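Local coordinates for protein transcriptional regulator (Corynebacterium diphtheriae, PDB 3LMM) that is of unknown function but probably acts as a transcriptional regulator, with AlbA-like and helix-turn-helix family domains, at residues 319-324 with 332-337; 230-235 with 263-268; 176-181 with 356-361. All coordinates share one frame; numbering follows the deposited sequence.

Contact 1 pairs two strands of a mixed sheet, contact 2 joins the end of helix 226-232 to the start of helix 264-278, and contact 3 sets residues 176-181 against the start of helix 357-365. Contacts 2 and 3 touch, with centres about 14 Å apart, where Leu231 CD1 lies 3.9 Å from Leu359 CD2. Contact 1 is separate: its nearest atoms are about 7 Å from those of contact 2 and about 8 Å from those of contact 3. Along the chain, contacts 1 and 2 are both nested inside the loop that contact 3 closes. The cobalt ion, at Asp41, Phe42 and Asp90, is bound by none of their residues.

Contact 1. Residues 319-324 with 332-337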
loop_
_atom_site.group_PDB
_atom_site.type_symbol
_atom_site.label_atom_id
_atom_site.label_comp_id
_atom_site.label_asym_id
_atom_site.label_seq_id
_atom_site.Cartn_x
_atom_site.Cartn_y
_atom_site.Cartn_z
ATOM N N PRO A 319 19.348 -16.744 -2.615
ATOM C CA PRO A 319 18.096 -16.423 -3.304
ATOM C C PRO A 319 16.875 -16.533 -2.414
ATOM O O PRO A 319 16.921 -17.128 -1.339
ATOM C CB PRO A 319 18.038 -17.453 -4.431
ATOM C CG PRO A 319 19.462 -17.937 -4.561
ATOM C CD PRO A 319 19.912 -17.994 -3.138
ATOM N N ILE A 320 15.781 -15.940 -2.870
ATOM C CA ILE A 320 14.532 -16.021 -2.146
ATOM C C ILE A 320 14.238 -17.508 -2.236
ATOM O O ILE A 320 14.171 -18.068 -3.337
ATOM C CB ILE A 320 13.406 -15.243 -2.867
ATOM C CG1 ILE A 320 13.762 -13.752 -2.943
ATOM C CG2 ILE A 320 12.088 -15.452 -2.149
ATOM C CD1 ILE A 320 12.827 -12.920 -3.820
ATOM N N ASP A 321 14.096 -18.149 -1.084
ATOM C CA ASP A 321 13.810 -19.574 -1.031
ATOM C C ASP A 321 12.308 -19.739 -0.943
ATOM O O ASP A 321 11.702 -19.360 0.062
ATOM C CB ASP A 321 14.471 -20.196 0.213
ATOM C CG ASP A 321 14.202 -21.687 0.349
ATOM O OD1 ASP A 321 14.611 -22.288 1.376
ATOM O OD2 ASP A 321 13.586 -22.264 -0.573
ATOM N N VAL A 322 11.703 -20.264 -2.002
ATOM C CA VAL A 322 10.265 -20.510 -1.991
ATOM C C VAL A 322 10.049 -22.001 -2.146
ATOM O O VAL A 322 10.540 -22.605 -3.097
ATOM C CB VAL A 322 9.482 -19.718 -3.119
ATOM C CG1 VAL A 322 10.228 -19.755 -4.427
ATOM C CG2 VAL A 322 8.086 -20.310 -3.295
ATOM N N ARG A 323 9.362 -22.598 -1.176
ATOM C CA ARG A 323 9.072 -24.021 -1.235
ATOM C C ARG A 323 7.572 -24.235 -1.185
ATOM O O ARG A 323 6.839 -23.441 -0.597
ATOM C CB ARG A 323 9.766 -24.810 -0.109
ATOM C CG ARG A 323 9.635 -24.253 1.290
ATOM C CD ARG A 323 10.725 -23.233 1.575
ATOM N NE ARG A 323 12.072 -23.808 1.651
ATOM C CZ ARG A 323 12.489 -24.631 2.609
ATOM N NH1 ARG A 323 11.662 -24.994 3.587
ATOM N NH2 ARG A 323 13.740 -25.073 2.593
ATOM N N TRP A 324 7.131 -25.307 -1.831
ATOM C CA TRP A 324 5.728 -25.665 -1.912
ATOM C C TRP A 324 5.512 -27.055 -1.333
ATOM O O TRP A 324 6.168 -28.003 -1.749
ATOM C CB TRP A 324 5.294 -25.653 -3.372
ATOM C CG TRP A 324 3.925 -26.164 -3.590
ATOM C CD1 TRP A 324 3.536 -27.473 -3.679
ATOM C CD2 TRP A 324 2.746 -25.386 -3.734
ATOM N NE1 TRP A 324 2.179 -27.556 -3.868
ATOM C CE2 TRP A 324 1.667 -26.286 -3.908
ATOM C CE3 TRP A 324 2.488 -24.013 -3.729
ATOM C CZ2 TRP A 324 0.351 -25.850 -4.084
ATOM C CZ3 TRP A 324 1.183 -23.580 -3.900
ATOM C CH2 TRP A 324 0.129 -24.496 -4.076
ATOM N N ILE A 332 5.632 -21.672 1.223
ATOM C CA ILE A 332 6.443 -20.858 2.105
ATOM C C ILE A 332 7.387 -20.016 1.270
ATOM O O ILE A 332 7.944 -20.486 0.276
ATOM C CB ILE A 332 7.254 -21.728 3.052
ATOM C CG1 ILE A 332 6.417 -22.921 3.501
ATOM C CG2 ILE A 332 7.641 -20.922 4.262
ATOM C CD1 ILE A 332 7.175 -23.903 4.327
ATOM N N VAL A 333 7.559 -18.763 1.674
ATOM C CA VAL A 333 8.450 -17.852 0.964
ATOM C C VAL A 333 9.440 -17.187 1.919
ATOM O O VAL A 333 9.109 -16.209 2.589
ATOM C CB VAL A 333 7.665 -16.750 0.223
ATOM C CG1 VAL A 333 8.632 -15.754 -0.403
ATOM C CG2 VAL A 333 6.791 -17.373 -0.842
ATOM N N ARG A 334 10.654 -17.732 1.964
ATOM C CA ARG A 334 11.723 -17.219 2.807
ATOM C C ARG A 334 12.515 -16.184 2.025
ATOM O O ARG A 334 13.017 -16.480 0.944
ATOM C CB ARG A 334 12.664 -18.351 3.213
ATOM C CG ARG A 334 12.101 -19.335 4.216
ATOM C CD ARG A 334 12.782 -20.693 4.078
ATOM N NE ARG A 334 12.468 -21.588 5.187
ATOM C CZ ARG A 334 13.016 -21.491 6.396
ATOM N NH1 ARG A 334 13.910 -20.541 6.648
ATOM N NH2 ARG A 334 12.661 -22.335 7.358
ATOM N N SER A 335 12.634 -14.974 2.566
ATOM C CA SER A 335 13.390 -13.918 1.894
ATOM C C SER A 335 14.558 -13.385 2.718
ATOM O O SER A 335 14.407 -13.050 3.895
ATOM C CB SER A 335 12.468 -12.765 1.529
ATOM O OG SER A 335 11.551 -13.157 0.535
ATOM N N PRO A 336 15.739 -13.277 2.093
ATOM C CA PRO A 336 16.912 -12.776 2.809
ATOM C C PRO A 336 16.699 -11.369 3.363
ATOM O O PRO A 336 16.248 -10.460 2.656
ATOM C CB PRO A 336 18.001 -12.826 1.748
ATOM C CG PRO A 336 17.243 -12.577 0.484
ATOM C CD PRO A 336 16.044 -13.469 0.666
ATOM N N GLY A 337 17.028 -11.196 4.639
ATOM C CA GLY A 337 16.877 -9.903 5.283
ATOM C C GLY A 337 15.841 -9.963 6.385
ATOM O O GLY A 337 15.148 -10.967 6.531
#
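Arg323, Ile332 and Arg334 carry most of this contact, an antiparallel beta hairpin whose strands 320-325 and 330-336 are neighbours in a mixed sheet. The axes of the two short strands approach to 4.6 Å with their directions 171° apart. Asp321 with Arg334 and Arg323 with Ile332 are hydrogen-bonded pairs, each closed by two backbone bonds, for example Ile332 N to Arg323 O at 2.8 Å. Val322 and Val333 form the non-hydrogen-bonded pair between them, and their side chains emerge on the other face.

On the face of the two arginines, Arg323 starts with CG wedged between its own N and carbonyl carbon (chi1 48°) and bends again at chi2 and chi3. Its CG lies 3.9 Å from Ile332 CB, while NE turns back along its own strand to the carboxylate of Asp321. That salt bridge includes a bond from Arg323 NE to Asp321 OD2 of 3.1 Å, which lies in the guanidinium plane but reaches the oxygen from above the carboxylate plane. Arg334 runs extended from CG to NE and places NE over one face of the Arg323 guanidinium, toward its rim, with the two guanidinium planes 65° apart. The nearby carboxylate would be expected to ease the repulsion between these like charges, and Glu402 forms a long, weak ion pair with Arg334.

The opposite face packs on helix 298-311, where Ile320 and Val333 both touch Ala308. Across the hairpin on this side, Ile320 CG2 sits 3.9 Å from Val333 CG1.

Contact 2. Residues 230-235 with 263-268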
loop_
_atom_site.group_PDB
_atom_site.type_symbol
_atom_site.label_atom_id
_atom_site.label_comp_id
_atom_site.label_asym_id
_atom_site.label_seq_id
_atom_site.Cartn_x
_atom_site.Cartn_y
_atom_site.Cartn_z
ATOM N N LEU A 230 18.754 -3.903 -12.191
ATOM C CA LEU A 230 18.346 -5.119 -11.514
ATOM C C LEU A 230 17.158 -5.782 -12.196
ATOM O O LEU A 230 17.046 -7.010 -12.218
ATOM C CB LEU A 230 18.014 -4.781 -10.058
ATOM C CG LEU A 230 17.952 -5.844 -8.950
ATOM C CD1 LEU A 230 16.534 -6.016 -8.487
ATOM C CD2 LEU A 230 18.528 -7.148 -9.438
ATOM N N LEU A 231 16.286 -4.974 -12.784
ATOM C CA LEU A 231 15.098 -5.510 -13.442
ATOM C C LEU A 231 15.199 -5.922 -14.914
ATOM O O LEU A 231 14.620 -6.934 -15.304
ATOM C CB LEU A 231 13.925 -4.540 -13.271
ATOM C CG LEU A 231 12.836 -5.050 -12.313
ATOM C CD1 LEU A 231 13.463 -5.488 -11.001
ATOM C CD2 LEU A 231 11.800 -3.967 -12.080
ATOM N N PHE A 232 15.929 -5.165 -15.728
ATOM C CA PHE A 232 16.034 -5.505 -17.139
ATOM C C PHE A 232 17.382 -6.059 -17.585
ATOM O O PHE A 232 17.603 -6.295 -18.776
ATOM C CB PHE A 232 15.681 -4.296 -17.984
ATOM C CG PHE A 232 14.269 -3.843 -17.813
ATOM C CD1 PHE A 232 13.924 -2.941 -16.816
ATOM C CD2 PHE A 232 13.276 -4.308 -18.665
ATOM C CE1 PHE A 232 12.600 -2.500 -16.672
ATOM C CE2 PHE A 232 11.949 -3.875 -18.530
ATOM C CZ PHE A 232 11.613 -2.967 -17.534
ATOM N N THR A 233 18.271 -6.280 -16.625
ATOM C CA THR A 233 19.613 -6.789 -16.885
ATOM C C THR A 233 19.879 -8.053 -16.087
ATOM O O THR A 233 19.490 -8.151 -14.920
ATOM C CB THR A 233 20.667 -5.740 -16.483
ATOM O OG1 THR A 233 20.760 -4.743 -17.509
ATOM C CG2 THR A 233 22.021 -6.388 -16.246
ATOM N N SER A 234 20.559 -9.016 -16.699
ATOM C CA SER A 234 20.865 -10.254 -15.990
ATOM C C SER A 234 21.731 -9.976 -14.770
ATOM O O SER A 234 22.741 -9.277 -14.871
ATOM C CB SER A 234 21.559 -11.264 -16.922
ATOM O OG SER A 234 22.649 -10.725 -17.650
ATOM N N LEU A 235 21.337 -10.509 -13.618
ATOM C CA LEU A 235 22.125 -10.274 -12.415
ATOM C C LEU A 235 23.050 -11.453 -12.140
ATOM O O LEU A 235 23.411 -11.729 -10.995
ATOM C CB LEU A 235 21.229 -10.002 -11.192
ATOM C CG LEU A 235 20.528 -11.187 -10.519
ATOM C CD1 LEU A 235 19.744 -10.711 -9.316
ATOM C CD2 LEU A 235 19.632 -11.865 -11.538
ATOM N N SER A 263 17.181 -11.617 -16.078
ATOM C CA SER A 263 16.910 -10.453 -15.254
ATOM C C SER A 263 15.867 -10.860 -14.212
ATOM O O SER A 263 15.281 -11.941 -14.311
ATOM C CB SER A 263 16.368 -9.327 -16.128
ATOM O OG SER A 263 15.213 -9.742 -16.827
ATOM N N CYS A 264 15.630 -10.009 -13.218
ATOM C CA CYS A 264 14.652 -10.333 -12.185
ATOM C C CYS A 264 13.270 -10.529 -12.777
ATOM O O CYS A 264 12.535 -11.414 -12.353
ATOM C CB CYS A 264 14.592 -9.231 -11.131
ATOM S SG CYS A 264 15.913 -9.302 -9.898
ATOM N N LEU A 265 12.912 -9.696 -13.747
ATOM C CA LEU A 265 11.607 -9.810 -14.380
ATOM C C LEU A 265 11.479 -11.183 -15.033
ATOM O O LEU A 265 10.424 -11.830 -14.968
ATOM C CB LEU A 265 11.428 -8.732 -15.443
ATOM C CG LEU A 265 11.357 -7.300 -14.941
ATOM C CD1 LEU A 265 11.323 -6.358 -16.130
ATOM C CD2 LEU A 265 10.140 -7.107 -14.061
ATOM N N GLU A 266 12.560 -11.617 -15.676
ATOM C CA GLU A 266 12.580 -12.908 -16.334
ATOM C C GLU A 266 12.520 -13.985 -15.268
ATOM O O GLU A 266 11.748 -14.944 -15.373
ATOM C CB GLU A 266 13.850 -13.049 -17.162
ATOM C CG GLU A 266 13.813 -12.220 -18.420
ATOM C CD GLU A 266 15.134 -12.210 -19.149
ATOM O OE1 GLU A 266 16.064 -11.500 -18.700
ATOM O OE2 GLU A 266 15.249 -12.919 -20.173
ATOM N N GLN A 267 13.327 -13.821 -14.229
ATOM C CA GLN A 267 13.323 -14.796 -13.164
ATOM C C GLN A 267 11.985 -14.813 -12.455
ATOM O O GLN A 267 11.479 -15.879 -12.118
ATOM C CB GLN A 267 14.468 -14.522 -12.193
ATOM C CG GLN A 267 15.801 -15.026 -12.715
ATOM C CD GLN A 267 16.920 -14.838 -11.715
ATOM O OE1 GLN A 267 16.821 -15.262 -10.559
ATOM N NE2 GLN A 267 18.003 -14.210 -12.159
ATOM N N LEU A 268 11.390 -13.647 -12.238
ATOM C CA LEU A 268 10.088 -13.614 -11.569
ATOM C C LEU A 268 9.081 -14.409 -12.398
ATOM O O LEU A 268 8.395 -15.295 -11.886
ATOM C CB LEU A 268 9.577 -12.185 -11.427
ATOM C CG LEU A 268 8.128 -12.131 -10.947
ATOM C CD1 LEU A 268 8.062 -12.104 -9.419
ATOM C CD2 LEU A 268 7.473 -10.883 -11.526
#
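Leu265 meets two consecutive residues of 230-235, Leu231 and Phe232, as the last turn of helix 226-232 packs on the first turn of helix 264-278. Its CG is anti to its own carbonyl carbon (chi1 -67°), and from there CD1 reaches over one face of the Phe232 ring. This CH-pi contact puts CD1 3.7 Å from the ring centroid and 19° off the normal, displaced toward the rim. The Leu231 side chain crosses that of Leu265 at about a right angle, CG to CG at 3.8 Å, and sends CD1 to Cys264 CB.

Cys264 points its CB at the other segment. Its SG, anti to the carbonyl carbon (chi1 -80°), is met by both methyls of Leu230 and, farther off, by Leu235 CD1. Across the segments Cys264 N gives a weak bond to Leu230 O at 3.5 Å.

Ser263, the N-cap of helix 264-278, forms a capping box with Glu266. Glu266 OE1 takes both Ser263 N at 2.9 Å and Ser263 OG at 2.7 Å, the latter through its anti lone pair, while Glu266 N returns a weak bond to Ser263 OG. Arg189 holds the other carboxylate oxygen in a salt bridge.

Helix 190-199 touches Phe232, Ser263 and Glu266, helix 298-311 meets Cys264 and Leu268, and helix 357-365 packs against Leu231. Gln267 OE1 accepts a hydrogen bond from Ala239 N, just before strand 240-245, while NE2 gives hydrogen bonds to Lys262 O and Arg237 O.

Contact 3. Residues 176-181 with 356-361; sequences PMAQVT and YPALAD
Met177, present as selenomethionine, lays its terminal methyl over the ring of Tyr356. CE is 3.4 Å from the ring centroid and only 12° off the normal, so the methyl sits over the centre of the face in a CH-pi contact. SE is farther, 5.0 Å from the same centroid and oblique, which makes the pair a Met-aromatic contact in which the methyl does the touching. The side chain leaves with CG anti to the backbone N (chi1 -159°), then bends at chi2 and chi3, and this folding brings CE back to the ring. Pro176 approaches the same ring differently: its CG lies at the edge, near the plane, 4.2 Å from Tyr356 CD1.

Nearer the backbone, CB and CG of the selenomethionine pack on Ala358 and Leu359. CG lies 3.5 Å from Leu359 CB, the two side chains pointing the same way. Ala358 directs its CB at the short 3-10 segment 176-178, where it meets both Met177 CB and, at 3.4 Å, Ala178 CB.

Tyr356 occupies the N-cap position of helix 357-365, and its hydroxyl is hydrogen-bonded to Asp313 O. Beyond the two segments, Ala227 touches both Met177 and Leu359, so helix 226-232 also packs on this contact.

With methyl, methylene and ring carbons supplying the side-chain contacts, the two segments are held together by apolar packing, with no directional polar bond between them.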
loop_
_atom_site.group_PDB
_atom_site.type_symbol
_atom_site.label_atom_id
_atom_site.label_comp_id
_atom_site.label_asym_id
_atom_site.label_seq_id
_atom_site.Cartn_x
_atom_site.Cartn_y
_atom_site.Cartn_z
ATOM N N PRO A 176 19.476 4.272 -2.557
ATOM C CA PRO A 176 20.454 3.373 -3.164
ATOM C C PRO A 176 20.012 2.701 -4.464
ATOM O O PRO A 176 20.786 2.615 -5.422
ATOM C CB PRO A 176 20.746 2.383 -2.037
ATOM C CG PRO A 176 19.507 2.433 -1.190
ATOM C CD PRO A 176 19.168 3.872 -1.174
HETATM N N MSE A 177 18.761 2.262 -4.507
HETATM C CA MSE A 177 18.238 1.567 -5.669
HETATM C C MSE A 177 17.922 2.510 -6.826
HETATM O O MSE A 177 17.511 2.073 -7.911
HETATM C CB MSE A 177 17.000 0.771 -5.258
HETATM C CG MSE A 177 16.647 -0.354 -6.199
HETATM SE SE MSE A 177 18.038 -1.696 -6.349
HETATM C CE MSE A 177 17.727 -2.651 -4.715
ATOM N N ALA A 178 18.139 3.804 -6.600
ATOM C CA ALA A 178 17.882 4.833 -7.616
ATOM C C ALA A 178 19.170 5.431 -8.160
ATOM O O ALA A 178 19.140 6.202 -9.116
ATOM C CB ALA A 178 17.007 5.942 -7.027
ATOM N N GLN A 179 20.291 5.060 -7.549
ATOM C CA GLN A 179 21.597 5.567 -7.956
ATOM C C GLN A 179 21.959 5.193 -9.391
ATOM O O GLN A 179 21.494 4.178 -9.898
ATOM C CB GLN A 179 22.672 5.041 -7.013
ATOM C CG GLN A 179 24.062 5.542 -7.330
ATOM C CD GLN A 179 25.123 4.895 -6.467
ATOM O OE1 GLN A 179 25.270 5.227 -5.290
ATOM N NE2 GLN A 179 25.854 3.941 -7.044
ATOM N N VAL A 180 22.789 6.008 -10.040
ATOM C CA VAL A 180 23.188 5.732 -11.417
ATOM C C VAL A 180 24.212 4.616 -11.483
ATOM O O VAL A 180 25.065 4.501 -10.603
ATOM C CB VAL A 180 23.802 6.967 -12.114
ATOM C CG1 VAL A 180 24.161 6.618 -13.559
ATOM C CG2 VAL A 180 22.814 8.131 -12.096
ATOM N N THR A 181 24.110 3.789 -12.521
ATOM C CA THR A 181 25.041 2.685 -12.732
ATOM C C THR A 181 25.692 2.892 -14.103
ATOM O O THR A 181 25.402 3.871 -14.801
ATOM C CB THR A 181 24.336 1.324 -12.764
ATOM O OG1 THR A 181 23.623 1.189 -13.999
ATOM C CG2 THR A 181 23.356 1.196 -11.607
ATOM N N TYR A 356 13.718 -0.615 -0.435
ATOM C CA TYR A 356 14.226 0.054 -1.608
ATOM C C TYR A 356 13.103 0.808 -2.315
ATOM O O TYR A 356 12.532 0.330 -3.302
ATOM C CB TYR A 356 14.859 -0.972 -2.552
ATOM C CG TYR A 356 16.032 -1.725 -1.955
ATOM C CD1 TYR A 356 17.189 -1.052 -1.588
ATOM C CD2 TYR A 356 15.992 -3.110 -1.786
ATOM C CE1 TYR A 356 18.284 -1.729 -1.068
ATOM C CE2 TYR A 356 17.082 -3.813 -1.269
ATOM C CZ TYR A 356 18.230 -3.113 -0.912
ATOM O OH TYR A 356 19.337 -3.771 -0.410
ATOM N N PRO A 357 12.762 2.003 -1.811
ATOM C CA PRO A 357 11.707 2.827 -2.406
ATOM C C PRO A 357 11.866 2.926 -3.922
ATOM O O PRO A 357 10.902 2.767 -4.655
ATOM C CB PRO A 357 11.901 4.177 -1.715
ATOM C CG PRO A 357 12.326 3.776 -0.351
ATOM C CD PRO A 357 13.334 2.671 -0.631
ATOM N N ALA A 358 13.086 3.173 -4.380
ATOM C CA ALA A 358 13.336 3.260 -5.807
ATOM C C ALA A 358 12.846 1.999 -6.531
ATOM O O ALA A 358 12.126 2.083 -7.529
ATOM C CB ALA A 358 14.818 3.469 -6.063
ATOM N N LEU A 359 13.223 0.831 -6.020
ATOM C CA LEU A 359 12.834 -0.444 -6.630
ATOM C C LEU A 359 11.327 -0.580 -6.612
ATOM O O LEU A 359 10.716 -1.004 -7.594
ATOM C CB LEU A 359 13.440 -1.621 -5.853
ATOM C CG LEU A 359 13.824 -2.951 -6.523
ATOM C CD1 LEU A 359 13.219 -4.084 -5.709
ATOM C CD2 LEU A 359 13.362 -3.009 -7.966
ATOM N N ALA A 360 10.734 -0.235 -5.476
ATOM C CA ALA A 360 9.295 -0.317 -5.341
ATOM C C ALA A 360 8.669 0.536 -6.424
ATOM O O ALA A 360 7.895 0.039 -7.240
ATOM C CB ALA A 360 8.858 0.172 -3.977
ATOM N N ASP A 361 9.019 1.816 -6.464
ATOM C CA ASP A 361 8.424 2.665 -7.477
ATOM C C ASP A 361 8.539 2.121 -8.900
ATOM O O ASP A 361 7.597 2.246 -9.680
ATOM C CB ASP A 361 9.006 4.065 -7.461
ATOM C CG ASP A 361 8.399 4.924 -8.539
ATOM O OD1 ASP A 361 7.179 5.188 -8.444
ATOM O OD2 ASP A 361 9.120 5.309 -9.492
#